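Local structure of 2-(3-amino-3-carboxypropyl)histidine synthase (Pyrococcus horikoshii, 3LZD) at residues 51-56 and 372-377; 72-77 and 84-89; 291-296 and 348-353; 300-303 and 308-311; 267-272 and 281-286. The protein transfers the 3-amino-3-carboxypropyl group of S-adenosyl-L-methionine to a histidine of elongation factor 2, using a [4Fe-4S] cluster, in the first step of diphthamide biosynthesis. All blocks are in the same frame, centred on the assembly; numbering follows the deposited sequence.

Contact 1. Residues 51-56 and 372-377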
# COMPACT_ATOMS: atom_id res chain seq x y z
N LYS A 51 28.37 -10.77 4.31
CA LYS A 51 29.13 -11.62 5.23
C LYS A 51 29.94 -10.72 6.16
O LYS A 51 30.16 -11.05 7.33
CB LYS A 51 30.10 -12.54 4.48
CG LYS A 51 29.47 -13.66 3.66
CD LYS A 51 28.87 -14.76 4.54
CE LYS A 51 28.64 -16.03 3.74
NZ LYS A 51 27.89 -17.09 4.49
N ARG A 52 30.38 -9.59 5.63
CA ARG A 52 31.17 -8.62 6.37
C ARG A 52 30.41 -7.99 7.54
O ARG A 52 31.00 -7.69 8.57
CB ARG A 52 31.67 -7.52 5.44
CG ARG A 52 32.64 -6.53 6.08
CD ARG A 52 33.14 -5.50 5.07
NE ARG A 52 32.04 -4.70 4.54
CZ ARG A 52 31.30 -3.88 5.27
NH1 ARG A 52 30.31 -3.19 4.71
NH2 ARG A 52 31.54 -3.74 6.57
N ILE A 53 29.10 -7.79 7.40
CA ILE A 53 28.38 -7.20 8.52
C ILE A 53 27.62 -8.27 9.30
O ILE A 53 26.83 -7.95 10.19
CB ILE A 53 27.39 -6.10 8.07
CG1 ILE A 53 26.38 -6.68 7.07
CG2 ILE A 53 28.17 -4.93 7.47
CD1 ILE A 53 25.38 -5.65 6.55
N GLY A 54 27.88 -9.53 8.98
CA GLY A 54 27.23 -10.63 9.67
C GLY A 54 25.72 -10.76 9.50
O GLY A 54 25.01 -11.22 10.41
N ALA A 55 25.21 -10.39 8.33
CA ALA A 55 23.78 -10.47 8.08
C ALA A 55 23.33 -11.90 7.87
O ALA A 55 23.96 -12.67 7.13
CB ALA A 55 23.41 -9.60 6.87
N LYS A 56 22.22 -12.26 8.52
CA LYS A 56 21.66 -13.60 8.40
C LYS A 56 20.32 -13.64 7.67
O LYS A 56 19.97 -14.64 7.05
CB LYS A 56 21.47 -14.21 9.79
CG LYS A 56 22.57 -15.17 10.23
CD LYS A 56 23.88 -14.46 10.54
CE LYS A 56 24.89 -15.46 11.09
NZ LYS A 56 26.20 -14.82 11.40
N ILE A 372 27.77 -0.95 -6.52
CA ILE A 372 26.94 -1.01 -5.33
C ILE A 372 27.46 -0.12 -4.22
O ILE A 372 28.63 0.27 -4.21
CB ILE A 372 26.79 -2.45 -4.81
CG1 ILE A 372 28.12 -2.98 -4.28
CG2 ILE A 372 26.29 -3.33 -5.94
CD1 ILE A 372 28.02 -4.39 -3.77
N SER A 373 26.57 0.26 -3.32
CA SER A 373 26.95 1.10 -2.20
C SER A 373 26.24 0.53 -0.98
O SER A 373 25.22 -0.15 -1.12
CB SER A 373 26.48 2.54 -2.40
OG SER A 373 25.06 2.59 -2.37
N ILE A 374 26.79 0.78 0.20
CA ILE A 374 26.17 0.29 1.41
C ILE A 374 26.06 1.46 2.36
O ILE A 374 27.03 2.19 2.58
CB ILE A 374 26.98 -0.86 2.06
CG1 ILE A 374 26.25 -1.34 3.32
CG2 ILE A 374 28.39 -0.40 2.38
CD1 ILE A 374 26.61 -2.76 3.74
N HIS A 375 24.86 1.67 2.88
CA HIS A 375 24.58 2.77 3.78
C HIS A 375 23.90 2.28 5.05
O HIS A 375 23.23 1.25 5.05
CB HIS A 375 23.67 3.79 3.10
CG HIS A 375 24.31 4.53 1.96
ND1 HIS A 375 24.87 5.78 2.10
CD2 HIS A 375 24.50 4.17 0.67
CE1 HIS A 375 25.38 6.16 0.94
NE2 HIS A 375 25.17 5.20 0.06
N SER A 376 24.08 3.04 6.12
CA SER A 376 23.47 2.74 7.41
C SER A 376 23.51 4.06 8.16
O SER A 376 24.59 4.58 8.46
CB SER A 376 24.27 1.66 8.14
OG SER A 376 25.65 1.96 8.16
N THR A 377 22.34 4.60 8.45
CA THR A 377 22.24 5.88 9.14
C THR A 377 21.96 5.72 10.64
O THR A 377 22.07 4.58 11.13
CB THR A 377 21.13 6.74 8.53
OG1 THR A 377 19.86 6.21 8.92
CG2 THR A 377 21.23 6.74 7.00
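The apolar part of this surface contact is a meeting of two isoleucines, I53 at the C-terminal end of helix 43-52 and I374 in the middle of the short strand 373-375. Their terminal methyls face each other, I53 CD1 lying 4.2 Å from I374 CD1. The reach of I374 follows from its first torsion: CG1 is anti to the backbone N (chi1 -179°), and the extended second torsion then carries CD1 out toward the helix end. I53 also touches P125, while I374 packs on I127 and on E49.

A second kind of contact sets a charged group beside the same methyl. R52 approaches from the direction opposite to I374 and brings NH1 to 3.8 Å from I374 CD1, with I374 CG2 a little farther, 4.1 Å from R52 NH1. The methyl meets the guanidinium obliquely, and NH1 of R52 also makes a salt bridge to E49 OE1, one turn back in its own helix. The bend at chi3 (62°) turns the guanidinium toward the I374 side chain.

In the fold, helix 43-52 lies over the mixed sheet in which strand 373-375, near the C-terminus, runs antiparallel to strand 126-130 as an outermost strand within the chain.

Backbone bonds shape the helix end. G54, at positive phi, is the C-prime residue of a Schellman motif: A55 N bonds to L50 O, and G54 N lies 3.2 Å from K51 O.

Contact 2. Residues 72-77 and 84-89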
# COMPACT_ATOMS: atom_id res chain seq x y z
N GLU A 72 16.68 -14.65 -8.43
CA GLU A 72 17.93 -15.36 -8.72
C GLU A 72 18.97 -14.97 -7.67
O GLU A 72 19.75 -15.80 -7.19
CB GLU A 72 18.45 -15.00 -10.11
N LEU A 73 18.99 -13.69 -7.31
CA LEU A 73 19.92 -13.21 -6.30
C LEU A 73 19.61 -13.88 -4.96
O LEU A 73 20.52 -14.25 -4.22
CB LEU A 73 19.83 -11.70 -6.17
CG LEU A 73 20.59 -11.09 -5.00
CD1 LEU A 73 22.08 -11.45 -5.08
CD2 LEU A 73 20.40 -9.59 -5.01
N ALA A 74 18.31 -14.01 -4.65
CA ALA A 74 17.86 -14.62 -3.40
C ALA A 74 18.29 -16.08 -3.37
O ALA A 74 18.78 -16.55 -2.35
CB ALA A 74 16.32 -14.53 -3.27
N GLY A 75 18.10 -16.78 -4.48
CA GLY A 75 18.50 -18.19 -4.55
C GLY A 75 19.99 -18.32 -4.30
O GLY A 75 20.44 -19.23 -3.59
N PHE A 76 20.76 -17.40 -4.87
CA PHE A 76 22.20 -17.40 -4.70
C PHE A 76 22.61 -17.15 -3.25
O PHE A 76 23.48 -17.83 -2.70
CB PHE A 76 22.84 -16.34 -5.60
CG PHE A 76 24.30 -16.13 -5.33
CD1 PHE A 76 25.23 -17.12 -5.66
CD2 PHE A 76 24.74 -14.99 -4.66
CE1 PHE A 76 26.57 -16.97 -5.34
CE2 PHE A 76 26.08 -14.83 -4.32
CZ PHE A 76 27.00 -15.83 -4.66
N LEU A 77 21.99 -16.15 -2.62
CA LEU A 77 22.32 -15.84 -1.24
C LEU A 77 21.93 -16.95 -0.26
O LEU A 77 22.66 -17.23 0.69
CB LEU A 77 21.69 -14.50 -0.85
CG LEU A 77 22.20 -13.26 -1.60
CD1 LEU A 77 21.44 -12.03 -1.13
CD2 LEU A 77 23.71 -13.05 -1.35
N VAL A 84 16.61 -15.28 2.92
CA VAL A 84 16.18 -14.18 2.07
C VAL A 84 14.67 -14.08 1.88
O VAL A 84 14.00 -15.09 1.62
CB VAL A 84 16.84 -14.31 0.68
CG1 VAL A 84 16.42 -13.16 -0.22
CG2 VAL A 84 18.35 -14.35 0.85
N PHE A 85 14.14 -12.87 2.03
CA PHE A 85 12.73 -12.57 1.83
C PHE A 85 12.68 -11.57 0.65
O PHE A 85 13.56 -10.72 0.52
CB PHE A 85 12.11 -11.84 3.04
CG PHE A 85 12.06 -12.66 4.32
CD1 PHE A 85 11.75 -12.03 5.52
CD2 PHE A 85 12.34 -14.02 4.33
CE1 PHE A 85 11.72 -12.74 6.73
CE2 PHE A 85 12.32 -14.74 5.53
CZ PHE A 85 12.01 -14.09 6.74
N LEU A 86 11.66 -11.69 -0.20
CA LEU A 86 11.49 -10.76 -1.30
C LEU A 86 10.40 -9.80 -0.88
O LEU A 86 9.39 -10.21 -0.30
CB LEU A 86 11.03 -11.47 -2.57
CG LEU A 86 12.05 -12.39 -3.20
CD1 LEU A 86 11.51 -12.84 -4.54
CD2 LEU A 86 13.40 -11.63 -3.34
N HIS A 87 10.59 -8.51 -1.15
CA HIS A 87 9.55 -7.55 -0.82
C HIS A 87 8.57 -7.65 -1.99
O HIS A 87 8.96 -7.48 -3.14
CB HIS A 87 10.11 -6.13 -0.71
CG HIS A 87 9.14 -5.15 -0.14
ND1 HIS A 87 9.06 -3.85 -0.59
CD2 HIS A 87 8.22 -5.27 0.84
CE1 HIS A 87 8.13 -3.21 0.10
NE2 HIS A 87 7.61 -4.05 0.98
N GLY A 88 7.30 -7.94 -1.70
CA GLY A 88 6.31 -8.10 -2.74
C GLY A 88 5.80 -6.84 -3.44
O GLY A 88 5.27 -6.92 -4.56
N GLU A 89 5.95 -5.69 -2.80
CA GLU A 89 5.50 -4.45 -3.40
C GLU A 89 6.40 -4.18 -4.62
O GLU A 89 7.51 -4.71 -4.71
CB GLU A 89 5.63 -3.29 -2.40
CG GLU A 89 4.89 -3.49 -1.07
CD GLU A 89 3.40 -3.68 -1.25
OE1 GLU A 89 2.80 -2.99 -2.11
OE2 GLU A 89 2.81 -4.51 -0.52
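A74 meets V84 at close quarters where helix 67-78 lies against strand 83-87. Its CB is only 3.3 Å from V84 CG1, tighter than usual van der Waals contact, and the CA atoms of A74 and V84 are just 5.7 Å apart. At A74 the helix presents a single methyl, which lets the backbones come this close. The same CB also reaches the strand two residues on, with A74 CB 4.1 Å from L86 CD2; the L86 side chain leaves its backbone at a slant, and one branch end leans back to the helix.

Farther along, L77 comes over the other branch of the valine, L77 CB lying 3.8 Å from V84 CG2. With CG1 of V84 anti to its own nitrogen (chi1 -180°), the two methyls part, one going to A74 and the other to L77, and the valine straddles two helix residues three positions apart. Beyond this contact L77 continues onto L47 and L50 of helix 43-52, and V84 rests on V58 and I60 of the neighbouring strand. An alanine in place of V84 would lose both branches and is likely to leave L77 CB without its partner on the strand and a gap beside A74.

F85, L86 and H87 pair in a parallel ladder with a strand of the second subunit, which continues the sheet across the dimer interface. The axes of segments 72-77 and 84-87 run nearly antiparallel, at 166°, and approach to 8.6 Å, as expected of the second half of a beta-alpha-beta crossover, strand 57-61, helix 67-78 and strand 83-87.

Contact 3. Residues 291-296 and 348-353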
# COMPACT_ATOMS: atom_id res chain seq x y z
N LYS A 291 -7.59 27.23 3.59
CA LYS A 291 -8.58 27.66 4.57
C LYS A 291 -8.60 29.18 4.67
O LYS A 291 -9.67 29.79 4.65
CB LYS A 291 -8.28 27.05 5.94
CG LYS A 291 -8.66 25.58 6.03
CD LYS A 291 -8.48 25.02 7.43
CE LYS A 291 -8.84 23.55 7.46
NZ LYS A 291 -8.62 22.92 8.78
N LYS A 292 -7.43 29.80 4.78
CA LYS A 292 -7.36 31.25 4.87
C LYS A 292 -8.07 31.87 3.68
O LYS A 292 -8.58 32.99 3.77
CB LYS A 292 -5.90 31.71 4.91
N HIS A 293 -8.13 31.15 2.56
CA HIS A 293 -8.78 31.68 1.37
C HIS A 293 -10.19 31.19 1.04
O HIS A 293 -10.55 31.07 -0.13
CB HIS A 293 -7.86 31.50 0.17
CG HIS A 293 -6.64 32.36 0.22
ND1 HIS A 293 -5.72 32.29 1.24
CD2 HIS A 293 -6.20 33.34 -0.62
CE1 HIS A 293 -4.76 33.18 1.03
NE2 HIS A 293 -5.03 33.83 -0.09
N GLY A 294 -10.98 30.90 2.07
CA GLY A 294 -12.35 30.47 1.84
C GLY A 294 -12.66 29.03 1.49
O GLY A 294 -13.83 28.67 1.39
N ARG A 295 -11.64 28.20 1.29
CA ARG A 295 -11.88 26.80 0.94
C ARG A 295 -11.77 25.88 2.15
O ARG A 295 -11.21 26.24 3.18
CB ARG A 295 -10.87 26.32 -0.11
CG ARG A 295 -11.16 26.76 -1.53
CD ARG A 295 -10.78 28.19 -1.77
NE ARG A 295 -10.80 28.51 -3.20
CZ ARG A 295 -10.52 29.71 -3.70
NH1 ARG A 295 -10.57 29.91 -5.01
NH2 ARG A 295 -10.19 30.71 -2.89
N GLU A 296 -12.31 24.68 2.00
CA GLU A 296 -12.20 23.68 3.06
C GLU A 296 -11.08 22.77 2.59
O GLU A 296 -10.94 22.51 1.39
CB GLU A 296 -13.50 22.89 3.22
CG GLU A 296 -14.68 23.70 3.76
CD GLU A 296 -15.91 22.84 4.00
OE1 GLU A 296 -15.87 21.94 4.87
OE2 GLU A 296 -16.93 23.05 3.30
N LEU A 348 -5.07 30.04 -6.11
CA LEU A 348 -5.45 31.00 -5.08
C LEU A 348 -5.04 32.43 -5.44
O LEU A 348 -5.38 33.37 -4.73
CB LEU A 348 -4.81 30.61 -3.75
CG LEU A 348 -5.34 29.34 -3.10
CD1 LEU A 348 -4.75 29.23 -1.70
CD2 LEU A 348 -6.87 29.37 -3.02
N GLY A 349 -4.31 32.58 -6.54
CA GLY A 349 -3.88 33.90 -6.97
C GLY A 349 -2.65 34.45 -6.27
O GLY A 349 -2.40 35.66 -6.32
N LEU A 350 -1.87 33.59 -5.63
CA LEU A 350 -0.66 34.03 -4.93
C LEU A 350 0.58 33.98 -5.82
O LEU A 350 1.52 34.75 -5.63
CB LEU A 350 -0.43 33.17 -3.69
CG LEU A 350 -1.43 33.30 -2.54
CD1 LEU A 350 -2.87 33.21 -3.06
CD2 LEU A 350 -1.16 32.21 -1.53
N ARG A 351 0.57 33.07 -6.78
CA ARG A 351 1.67 32.86 -7.70
C ARG A 351 1.18 33.20 -9.11
O ARG A 351 0.03 32.90 -9.46
CB ARG A 351 2.13 31.40 -7.61
CG ARG A 351 3.43 31.06 -8.33
CD ARG A 351 3.73 29.57 -8.18
NE ARG A 351 4.24 29.21 -6.85
CZ ARG A 351 5.47 29.50 -6.43
NH1 ARG A 351 6.32 30.14 -7.22
NH2 ARG A 351 5.86 29.14 -5.21
N GLU A 352 2.03 33.81 -9.92
CA GLU A 352 1.63 34.19 -11.27
C GLU A 352 2.16 33.28 -12.37
O GLU A 352 1.41 32.85 -13.25
CB GLU A 352 2.05 35.64 -11.55
N GLU A 353 3.45 32.99 -12.34
CA GLU A 353 4.05 32.14 -13.36
C GLU A 353 4.09 30.68 -12.91
O GLU A 353 4.17 30.40 -11.72
CB GLU A 353 5.46 32.63 -13.69
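Two helix C-termini, each ended by a Schellman motif, come together where H293 and R295 meet L348: helix 280-292 closes at G294 and helix 341-347 at G349, both glycines with positive phi. L348 has the largest share of the contact, setting one methyl over each flat group. CD1 lies over one face of the H293 imidazole, offset toward the rim and 4.1 Å from H293 CG. CD2, which also touches H293 CB, sits over one face of the R295 guanidinium, 3.6 Å from R295 NH2, the two side chains sliding past each other in opposite directions.

The arginine plane is set by its own segment. R295 NH2 donates to H293 O over 2.8 Å, with an N-H...O angle of 151°, and the donor lies in the carbonyl plane. A bend at chi2 (77°) turns the arginine chain back toward that carbonyl, which lies at the C-terminal end of the helix, where the guanidinium charge is probably favourable. F267, in the strand beside R295, packs on the arginine.

L350, just beyond the second glycine, adds a methyl from the opposite direction: its CD1 approaches the imidazole obliquely, 3.7 Å from H293 NE2. H293 ND1 makes a weak hydrogen bond to L289 O.

Contact 4. Residues 300-303 and 308-311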
# COMPACT_ATOMS: atom_id res chain seq x y z
N ILE A 300 -4.76 14.43 4.00
CA ILE A 300 -4.93 12.99 3.82
C ILE A 300 -3.59 12.27 3.78
O ILE A 300 -2.70 12.64 3.03
CB ILE A 300 -5.69 12.70 2.50
CG1 ILE A 300 -7.05 13.39 2.53
CG2 ILE A 300 -5.83 11.18 2.29
CD1 ILE A 300 -7.73 13.51 1.17
N VAL A 301 -3.47 11.23 4.60
CA VAL A 301 -2.27 10.42 4.70
C VAL A 301 -2.44 9.08 3.96
O VAL A 301 -3.39 8.33 4.22
CB VAL A 301 -1.94 10.11 6.18
CG1 VAL A 301 -0.68 9.28 6.28
CG2 VAL A 301 -1.78 11.41 6.96
N MET A 302 -1.52 8.78 3.04
CA MET A 302 -1.55 7.53 2.27
C MET A 302 -0.14 6.97 2.09
O MET A 302 0.85 7.58 2.51
CB MET A 302 -2.11 7.77 0.86
CG MET A 302 -3.39 8.55 0.80
SD MET A 302 -3.85 8.87 -0.92
CE MET A 302 -4.53 7.22 -1.39
N ASN A 303 -0.05 5.81 1.46
CA ASN A 303 1.24 5.23 1.14
C ASN A 303 1.26 5.38 -0.37
O ASN A 303 1.78 6.37 -0.88
CB ASN A 303 1.32 3.75 1.52
CG ASN A 303 2.55 3.07 0.95
OD1 ASN A 303 3.60 3.70 0.79
ND2 ASN A 303 2.44 1.78 0.64
N HIS A 308 -8.60 5.96 -6.83
CA HIS A 308 -9.58 4.96 -6.42
C HIS A 308 -9.81 4.87 -4.91
O HIS A 308 -10.95 4.70 -4.47
CB HIS A 308 -9.20 3.57 -6.92
CG HIS A 308 -10.09 2.49 -6.40
ND1 HIS A 308 -11.37 2.29 -6.88
CD2 HIS A 308 -9.92 1.60 -5.39
CE1 HIS A 308 -11.95 1.32 -6.19
NE2 HIS A 308 -11.09 0.88 -5.28
N LYS A 309 -8.75 4.94 -4.12
CA LYS A 309 -8.92 4.84 -2.68
C LYS A 309 -9.68 6.04 -2.13
O LYS A 309 -10.32 5.96 -1.07
CB LYS A 309 -7.55 4.75 -2.00
CG LYS A 309 -6.67 3.60 -2.47
CD LYS A 309 -5.29 3.71 -1.82
CE LYS A 309 -4.33 2.63 -2.31
NZ LYS A 309 -2.97 2.84 -1.76
N LEU A 310 -9.62 7.15 -2.85
CA LEU A 310 -10.25 8.39 -2.42
C LEU A 310 -11.65 8.68 -2.98
O LEU A 310 -12.34 9.57 -2.47
CB LEU A 310 -9.34 9.57 -2.76
CG LEU A 310 -7.86 9.43 -2.36
CD1 LEU A 310 -7.08 10.63 -2.84
CD2 LEU A 310 -7.75 9.28 -0.85
N GLU A 311 -12.08 7.95 -4.00
CA GLU A 311 -13.39 8.18 -4.64
C GLU A 311 -14.61 8.37 -3.72
O GLU A 311 -15.55 9.09 -4.07
CB GLU A 311 -13.69 7.05 -5.63
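M302 and L310, the two residues most buried by this contact, meet where the weakly bonded helix 307-310 folds back over the end of strand 296-302, the second strand of the beta-alpha-beta unit 266-272, 280-292, 296-302 and an outermost strand of its parallel sheet within the chain. Their side chains reach toward each other tip to tip: M302 CE and M302 SD are both 3.9 Å from L310 CD2, so that one leucine branch is fitted against the thioether end. The other branch lies a little farther off, L310 CD1 being 4.1 Å from M302 SD. I270 of the adjacent strand 266-272 touches both residues.

I300, two residues before M302 and on the same face of the strand, extends the apolar patch, with I300 CG2 4.1 Å from L310 CD2. L310 thus lies over both strand residues, and it also packs on Y318 and W334.

The third large contributor, K309, takes part through its aliphatic chain, while its NZ makes a hydrogen bond to D304 O and a salt bridge to E89 of the second subunit. G88 of that subunit packs against M302, K309 and L310, which puts the contact at the dimer interface. An alanine at M302 would remove the thioether and is likely to open a gap between strand and helix, leaving L310 CD2 and the K309 chain without their shared partner.

The methionine chain is extended to SD and then bends at chi3 (77°), which swings its methyl across the lysine chain, bringing M302 CE to 3.6 Å from K309 CD.

Contact 5. Residues 267-272 and 281-286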
# COMPACT_ATOMS: atom_id res chain seq x y z
N PHE A 267 -11.21 20.60 -0.45
CA PHE A 267 -9.95 20.08 -0.96
C PHE A 267 -9.34 19.01 -0.10
O PHE A 267 -9.36 19.07 1.13
CB PHE A 267 -8.91 21.20 -1.11
CG PHE A 267 -9.10 22.06 -2.32
CD1 PHE A 267 -10.10 23.04 -2.35
CD2 PHE A 267 -8.27 21.92 -3.43
CE1 PHE A 267 -10.25 23.87 -3.46
CE2 PHE A 267 -8.41 22.74 -4.55
CZ PHE A 267 -9.40 23.72 -4.57
N GLY A 268 -8.78 18.01 -0.77
CA GLY A 268 -8.08 16.96 -0.07
C GLY A 268 -6.62 17.28 -0.34
O GLY A 268 -6.25 17.53 -1.49
N VAL A 269 -5.80 17.32 0.70
CA VAL A 269 -4.38 17.61 0.54
C VAL A 269 -3.65 16.36 0.99
O VAL A 269 -3.63 16.01 2.17
CB VAL A 269 -3.96 18.82 1.41
CG1 VAL A 269 -2.47 19.06 1.28
CG2 VAL A 269 -4.75 20.05 0.96
N ILE A 270 -3.05 15.69 0.01
CA ILE A 270 -2.41 14.40 0.22
C ILE A 270 -0.91 14.32 0.47
O ILE A 270 -0.12 15.02 -0.17
CB ILE A 270 -2.73 13.47 -0.98
CG1 ILE A 270 -4.25 13.40 -1.18
CG2 ILE A 270 -2.16 12.07 -0.76
CD1 ILE A 270 -4.67 13.00 -2.59
N VAL A 271 -0.54 13.44 1.39
CA VAL A 271 0.87 13.17 1.65
C VAL A 271 1.06 11.65 1.58
O VAL A 271 0.10 10.89 1.72
CB VAL A 271 1.34 13.64 3.05
CG1 VAL A 271 1.38 15.16 3.11
CG2 VAL A 271 0.46 13.04 4.12
N SER A 272 2.29 11.23 1.35
CA SER A 272 2.61 9.81 1.28
C SER A 272 3.61 9.50 2.38
O SER A 272 4.54 10.26 2.59
CB SER A 272 3.23 9.47 -0.07
OG SER A 272 3.80 8.17 -0.02
N ALA A 281 5.07 19.09 6.49
CA ALA A 281 5.08 20.54 6.71
C ALA A 281 4.52 21.29 5.52
O ALA A 281 3.74 22.23 5.67
CB ALA A 281 6.50 21.02 7.01
N GLU A 282 4.90 20.87 4.32
CA GLU A 282 4.40 21.54 3.12
C GLU A 282 2.91 21.28 2.96
O GLU A 282 2.15 22.16 2.53
CB GLU A 282 5.18 21.05 1.90
CG GLU A 282 5.92 22.16 1.17
CD GLU A 282 5.00 23.04 0.34
OE1 GLU A 282 4.67 22.64 -0.80
OE2 GLU A 282 4.60 24.12 0.83
N ALA A 283 2.47 20.07 3.29
CA ALA A 283 1.04 19.74 3.17
C ALA A 283 0.22 20.59 4.14
O ALA A 283 -0.80 21.16 3.76
CB ALA A 283 0.82 18.28 3.45
N LYS A 284 0.67 20.64 5.39
CA LYS A 284 -0.02 21.41 6.42
C LYS A 284 -0.12 22.88 6.00
O LYS A 284 -1.15 23.52 6.21
CB LYS A 284 0.74 21.32 7.75
CG LYS A 284 0.51 20.03 8.52
CD LYS A 284 1.33 20.01 9.79
CE LYS A 284 1.02 18.81 10.64
NZ LYS A 284 1.88 18.76 11.86
N ARG A 285 0.96 23.40 5.41
CA ARG A 285 1.00 24.78 4.97
C ARG A 285 -0.09 25.01 3.93
O ARG A 285 -0.81 26.00 3.98
CB ARG A 285 2.38 25.08 4.36
CG ARG A 285 2.91 26.48 4.62
CD ARG A 285 2.87 27.35 3.38
NE ARG A 285 3.54 26.71 2.25
CZ ARG A 285 3.60 27.23 1.03
NH1 ARG A 285 3.03 28.41 0.78
NH2 ARG A 285 4.19 26.57 0.05
N ILE A 286 -0.22 24.07 2.99
CA ILE A 286 -1.24 24.16 1.94
C ILE A 286 -2.66 24.07 2.51
O ILE A 286 -3.58 24.69 2.00
CB ILE A 286 -1.05 23.06 0.87
CG1 ILE A 286 0.26 23.30 0.12
CG2 ILE A 286 -2.22 23.02 -0.10
CD1 ILE A 286 0.40 24.68 -0.46
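Apolar packing joins V269 to A283 and I286 on the buried side of helix 280-292. V269 divides its branches between the two: CG1, anti to the backbone N (chi1 178°), lies 4.0 Å from A283 CB, and CG2 is 4.0 Å from I286 CG2. The V269 and I286 side chains cross at about a right angle. V269 CG1 also rests against the helix backbone, 3.7 Å from A283 O. V271 faces the same alanine, but the modelled separation is too short to be trusted. V287 and L290 of the same helix add to the cover over V269.

One salt bridge lies within the helix, where R285 NH2 meets E282 OE2 at 2.6 Å on the syn side of the carboxylate, 26° out of its plane, and R285 NE adds a weak bond to the same oxygen. A second, from the same NH2, goes to E345 of helix 341-347, and I286 CD1 lies over one face of the guanidinium, offset toward its rim.

The axes of segments 267-272 and 281-286 run nearly antiparallel, at 175°, with a closest approach of 8.5 Å, the arrangement of the first half of a beta-alpha-beta crossover: strand 266-272, helix 280-292, strand 296-302.

How the contacts relate
Contact 1 closes a loop of 315 residues, within which the other four are nested; along the chain contact 2 comes first, then contact 5, then contact 3 with contact 4 inside its loop. Contacts 1 and 2, centres about 16 Å apart, both reach the mixed sheet containing strands 83-87 and 373-375. Contacts 3, 4 and 5 gather round another sheet, with contacts 4 and 5 about 12 Å apart between centres, on its neighbouring strands 296-302 and 266-272; contacts 3 and 5 share helix 280-292. Contacts 1 and 3 lie about 48 Å apart between centres, on opposite sides of the chain's centre. Contacts 2 and 4 both touch the second subunit, whose strands extend the two sheets across the homodimer interface.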